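Local coordinates for replication protein B (Plasmid RSF1010, PDB 3H20) that catalyses the synthesis of primers on single-stranded DNA and so starts leading-strand replication of its plasmid, at residues Glu38-Ala41 and Ala42-Leu45; Arg120-Ile123 and Ala124-Leu127. All coordinates share one frame; numbering follows the deposited sequence.

Contact 1: Glu38-Ala41 and Ala42-Leu45; sequences EWSA and AEVL
Val44 N donates to Ser40 O and Leu45 N to Ala41 O, at 2.9 and 3.2 Å, and these bonds hold the first turn of helix 41-46 where the chain passes directly into it from strand 34-40. Ser40 is the N-cap, and with Glu43 it forms a capping box. Its OG lies between its own backbone N and carbonyl carbon (chi1 63°), where it accepts a hydrogen bond from Glu43 N, 3.2 Å away, and also comes close to the CG methylene of Glu43. The return half of the box is shorter: Ser40 N donates to Glu43 OE1 at 2.9 Å, meeting the carboxylate from its anti side and 31° out of its plane. Glu43 reaches back because CG stands anti to its carbonyl carbon and the chain then runs extended beside the end of the strand. OE1 is gripped a second time by a water that donates to it and to Glu38 O, tying the cap to the strand backbone. Arg21, which forms a salt bridge with Glu38 OE2, makes a long, weak ion pair with OE1 as well, a positive charge that would probably favour the ionised carboxylate. Trp39 packs beside the box: its CB lies 3.6 Å from CB of Glu43, and the indole and carboxylate planes are 76° apart. Val44 and Ala41 meet Leu14 of helix 6-17, which joins the cap to the neighbouring helix. Closing the junction, CG2 of Val44 rests 3.9 Å from CB of Trp39.

Contact 2: Arg120-Ile123 and Ala124-Leu127; sequences RGQI and ARTL. With SO4 (sulfate ion), chain D.
Gln122 O accepts a hydrogen bond from Thr126 N at 3.0 Å and has OG1 of Thr126 3.1 Å away, a second bond that is not settled, since the hydroxyl could turn its proton elsewhere. The backbone bond follows the i to i+4 pattern of helix 117-130, repeated where Ala124 N donates to Arg120 O and Leu127 N to Ile123 O. On the polar side, Arg125 NH2 donates to Gln122 OE1 at 2.8 Å. The bond is bent (130° at the hydrogen), and the donor stands above the amide plane, the two flat groups 85° apart. Gln122 brings OE1 there with CG anti to its backbone N (chi1 -176°) and a bend at chi2. One guanidinium face lies over Gly121 O and Gln122 CA, while sulfate O2 is at the edge, weakly bonded to NH1 at 3.3 Å. Shortening Gln122 to an alanine would probably leave NH2 without this acceptor, the guanidinium freer to turn, and Gln189 without its bond from NE2. On the buried side, Ile123 CG2 lies beside Leu127 CD1, 3.8 Å away. The sulfate probably comes from the crystallisation liquor; a CB at Gly121 would clash with its O4, and its further bond to Ser140 OG is consistent with a spot that accepts anions.

In the fold
Contacts 1 and 2 belong to the same N-terminal primase domain, their centres about 27 Å apart, and share no helix or strand. Contact 1 is a surface junction, where the outermost strand of one antiparallel sheet leads into a short helix; there side chains take up backbone N-H groups that the new helix has not yet paired. Contact 2 lies largely buried within a longer helix, so main-chain N-H groups are met by carbonyls one turn back, and the side chains add a glutamine-arginine bond and an apolar pair. Residues 120-127 sit between strand 73-79 of the second sheet and helix 179-206. Acidic groups face Arg21 in contact 1, whereas contact 2 turns an arginine toward an anion.

Contact 1: Glu38-Ala41 and Ala42-Leu45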
loop_
_atom_site.group_PDB
_atom_site.type_symbol
_atom_site.label_atom_id
_atom_site.label_comp_id
_atom_site.label_asym_id
_atom_site.label_seq_id
_atom_site.Cartn_x
_atom_site.Cartn_y
_atom_site.Cartn_z
ATOM N N GLU A 38 -14.795 -5.319 -18.216
ATOM C CA GLU A 38 -14.933 -6.633 -17.588
ATOM C C GLU A 38 -15.792 -7.545 -18.463
ATOM O O GLU A 38 -16.932 -7.197 -18.810
ATOM C CB GLU A 38 -15.528 -6.532 -16.176
ATOM C CG GLU A 38 -15.516 -7.874 -15.423
ATOM C CD GLU A 38 -16.376 -7.858 -14.169
ATOM O OE1 GLU A 38 -16.089 -7.065 -13.243
ATOM O OE2 GLU A 38 -17.348 -8.639 -14.112
ATOM N N TRP A 39 -15.232 -8.710 -18.793
ATOM C CA TRP A 39 -15.805 -9.634 -19.781
ATOM C C TRP A 39 -15.636 -11.101 -19.370
ATOM O O TRP A 39 -14.593 -11.467 -18.823
ATOM C CB TRP A 39 -15.074 -9.463 -21.123
ATOM C CG TRP A 39 -15.380 -8.187 -21.892
ATOM C CD1 TRP A 39 -16.549 -7.492 -21.903
ATOM C CD2 TRP A 39 -14.501 -7.514 -22.808
ATOM N NE1 TRP A 39 -16.447 -6.406 -22.748
ATOM C CE2 TRP A 39 -15.202 -6.403 -23.321
ATOM C CE3 TRP A 39 -13.183 -7.745 -23.242
ATOM C CZ2 TRP A 39 -14.630 -5.507 -24.239
ATOM C CZ3 TRP A 39 -12.613 -6.855 -24.159
ATOM C CH2 TRP A 39 -13.345 -5.752 -24.648
ATOM N N SER A 40 -16.627 -11.945 -19.673
ATOM C CA SER A 40 -16.424 -13.403 -19.610
ATOM C C SER A 40 -15.342 -13.806 -20.619
ATOM O O SER A 40 -15.016 -13.028 -21.521
ATOM C CB SER A 40 -17.729 -14.160 -19.907
ATOM O OG SER A 40 -18.187 -13.893 -21.224
ATOM N N ALA A 41 -14.777 -15.000 -20.463
ATOM C CA ALA A 41 -13.854 -15.542 -21.457
ATOM C C ALA A 41 -14.451 -15.518 -22.879
ATOM O O ALA A 41 -13.767 -15.141 -23.838
ATOM C CB ALA A 41 -13.408 -16.974 -21.065
ATOM N N ALA A 42 -15.728 -15.897 -23.007
ATOM C CA ALA A 42 -16.438 -15.861 -24.292
ATOM C C ALA A 42 -16.490 -14.448 -24.878
ATOM O O ALA A 42 -16.356 -14.263 -26.107
ATOM C CB ALA A 42 -17.862 -16.433 -24.134
ATOM N N GLU A 43 -16.696 -13.457 -24.005
ATOM C CA GLU A 43 -16.742 -12.053 -24.416
ATOM C C GLU A 43 -15.359 -11.504 -24.818
ATOM O O GLU A 43 -15.271 -10.674 -25.725
ATOM C CB GLU A 43 -17.415 -11.168 -23.344
ATOM C CG GLU A 43 -18.898 -11.483 -23.109
ATOM C CD GLU A 43 -19.496 -10.780 -21.885
ATOM O OE1 GLU A 43 -18.757 -10.470 -20.929
ATOM O OE2 GLU A 43 -20.721 -10.552 -21.879
ATOM N N VAL A 44 -14.293 -11.967 -24.162
ATOM C CA VAL A 44 -12.917 -11.590 -24.540
ATOM C C VAL A 44 -12.653 -12.033 -25.991
ATOM O O VAL A 44 -12.207 -11.240 -26.823
ATOM C CB VAL A 44 -11.846 -12.204 -23.598
ATOM C CG1 VAL A 44 -10.430 -11.787 -24.034
ATOM C CG2 VAL A 44 -12.090 -11.784 -22.126
ATOM N N LEU A 45 -12.968 -13.293 -26.287
ATOM C CA LEU A 45 -12.839 -13.829 -27.641
ATOM C C LEU A 45 -13.732 -13.114 -28.659
ATOM O O LEU A 45 -13.301 -12.835 -29.790
ATOM C CB LEU A 45 -13.072 -15.358 -27.628
ATOM C CG LEU A 45 -11.907 -16.136 -26.965
ATOM C CD1 LEU A 45 -12.265 -17.586 -26.626
ATOM C CD2 LEU A 45 -10.658 -16.123 -27.850
HETATM O O HOH W 1 -19.840 -8.434 -19.502
#

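Contact 2: Arg120-Ile123 and Ala124-Leu127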
loop_
_atom_site.group_PDB
_atom_site.type_symbol
_atom_site.label_atom_id
_atom_site.label_comp_id
_atom_site.label_asym_id
_atom_site.label_seq_id
_atom_site.Cartn_x
_atom_site.Cartn_y
_atom_site.Cartn_z
ATOM N N ARG A 120 -3.293 -13.345 -1.515
ATOM C CA ARG A 120 -2.667 -13.227 -2.837
ATOM C C ARG A 120 -1.643 -12.090 -2.924
ATOM O O ARG A 120 -0.589 -12.246 -3.539
ATOM C CB ARG A 120 -3.725 -13.078 -3.924
ATOM C CG ARG A 120 -4.427 -14.404 -4.262
ATOM C CD ARG A 120 -5.318 -14.294 -5.482
ATOM N NE ARG A 120 -6.579 -13.641 -5.150
ATOM C CZ ARG A 120 -6.884 -12.399 -5.493
ATOM N NH1 ARG A 120 -8.050 -11.889 -5.143
ATOM N NH2 ARG A 120 -6.025 -11.674 -6.190
ATOM N N GLY A 121 -1.961 -10.954 -2.307
ATOM C CA GLY A 121 -1.066 -9.804 -2.310
ATOM C C GLY A 121 0.201 -10.095 -1.530
ATOM O O GLY A 121 1.296 -9.720 -1.950
ATOM N N GLN A 122 0.048 -10.776 -0.396
ATOM C CA GLN A 122 1.185 -11.199 0.417
ATOM C C GLN A 122 2.072 -12.162 -0.357
ATOM O O GLN A 122 3.298 -12.031 -0.330
ATOM C CB GLN A 122 0.708 -11.828 1.732
ATOM C CG GLN A 122 1.821 -12.229 2.703
ATOM C CD GLN A 122 2.425 -11.054 3.472
ATOM O OE1 GLN A 122 1.815 -9.987 3.597
ATOM N NE2 GLN A 122 3.624 -11.254 4.002
ATOM N N ILE A 123 1.454 -13.123 -1.050
ATOM C CA ILE A 123 2.213 -14.099 -1.837
ATOM C C ILE A 123 2.905 -13.425 -3.024
ATOM O O ILE A 123 4.056 -13.728 -3.318
ATOM C CB ILE A 123 1.336 -15.319 -2.283
ATOM C CG1 ILE A 123 0.884 -16.114 -1.047
ATOM C CG2 ILE A 123 2.115 -16.242 -3.217
ATOM C CD1 ILE A 123 -0.276 -17.076 -1.312
ATOM N N ALA A 124 2.207 -12.495 -3.684
ATOM C CA ALA A 124 2.808 -11.726 -4.780
ATOM C C ALA A 124 4.103 -11.016 -4.359
ATOM O O ALA A 124 5.105 -11.065 -5.080
ATOM C CB ALA A 124 1.798 -10.733 -5.354
ATOM N N ARG A 125 4.078 -10.366 -3.195
ATOM C CA ARG A 125 5.268 -9.720 -2.646
ATOM C C ARG A 125 6.355 -10.739 -2.281
ATOM O O ARG A 125 7.545 -10.495 -2.500
ATOM C CB ARG A 125 4.902 -8.866 -1.423
ATOM C CG ARG A 125 4.033 -7.651 -1.756
ATOM C CD ARG A 125 3.891 -6.709 -0.574
ATOM N NE ARG A 125 3.204 -7.316 0.568
ATOM C CZ ARG A 125 1.883 -7.382 0.711
ATOM N NH1 ARG A 125 1.072 -6.879 -0.217
ATOM N NH2 ARG A 125 1.368 -7.949 1.797
ATOM N N THR A 126 5.933 -11.879 -1.731
ATOM C CA THR A 126 6.855 -12.946 -1.326
ATOM C C THR A 126 7.586 -13.533 -2.539
ATOM O O THR A 126 8.813 -13.685 -2.517
ATOM C CB THR A 126 6.113 -14.043 -0.489
ATOM O OG1 THR A 126 5.740 -13.491 0.778
ATOM C CG2 THR A 126 6.983 -15.269 -0.253
ATOM N N LEU A 127 6.836 -13.819 -3.602
ATOM C CA LEU A 127 7.411 -14.385 -4.818
ATOM C C LEU A 127 8.305 -13.380 -5.542
ATOM O O LEU A 127 9.351 -13.760 -6.079
ATOM C CB LEU A 127 6.313 -14.913 -5.755
ATOM C CG LEU A 127 5.520 -16.151 -5.307
ATOM C CD1 LEU A 127 4.362 -16.445 -6.269
ATOM C CD2 LEU A 127 6.426 -17.392 -5.172
HETATM S S SO4 D . -2.648 -6.048 -2.215
HETATM O O1 SO4 D . -2.859 -4.644 -2.579
HETATM O O2 SO4 D . -2.135 -6.154 -0.845
HETATM O O3 SO4 D . -3.911 -6.774 -2.300
HETATM O O4 SO4 D . -1.679 -6.627 -3.132
#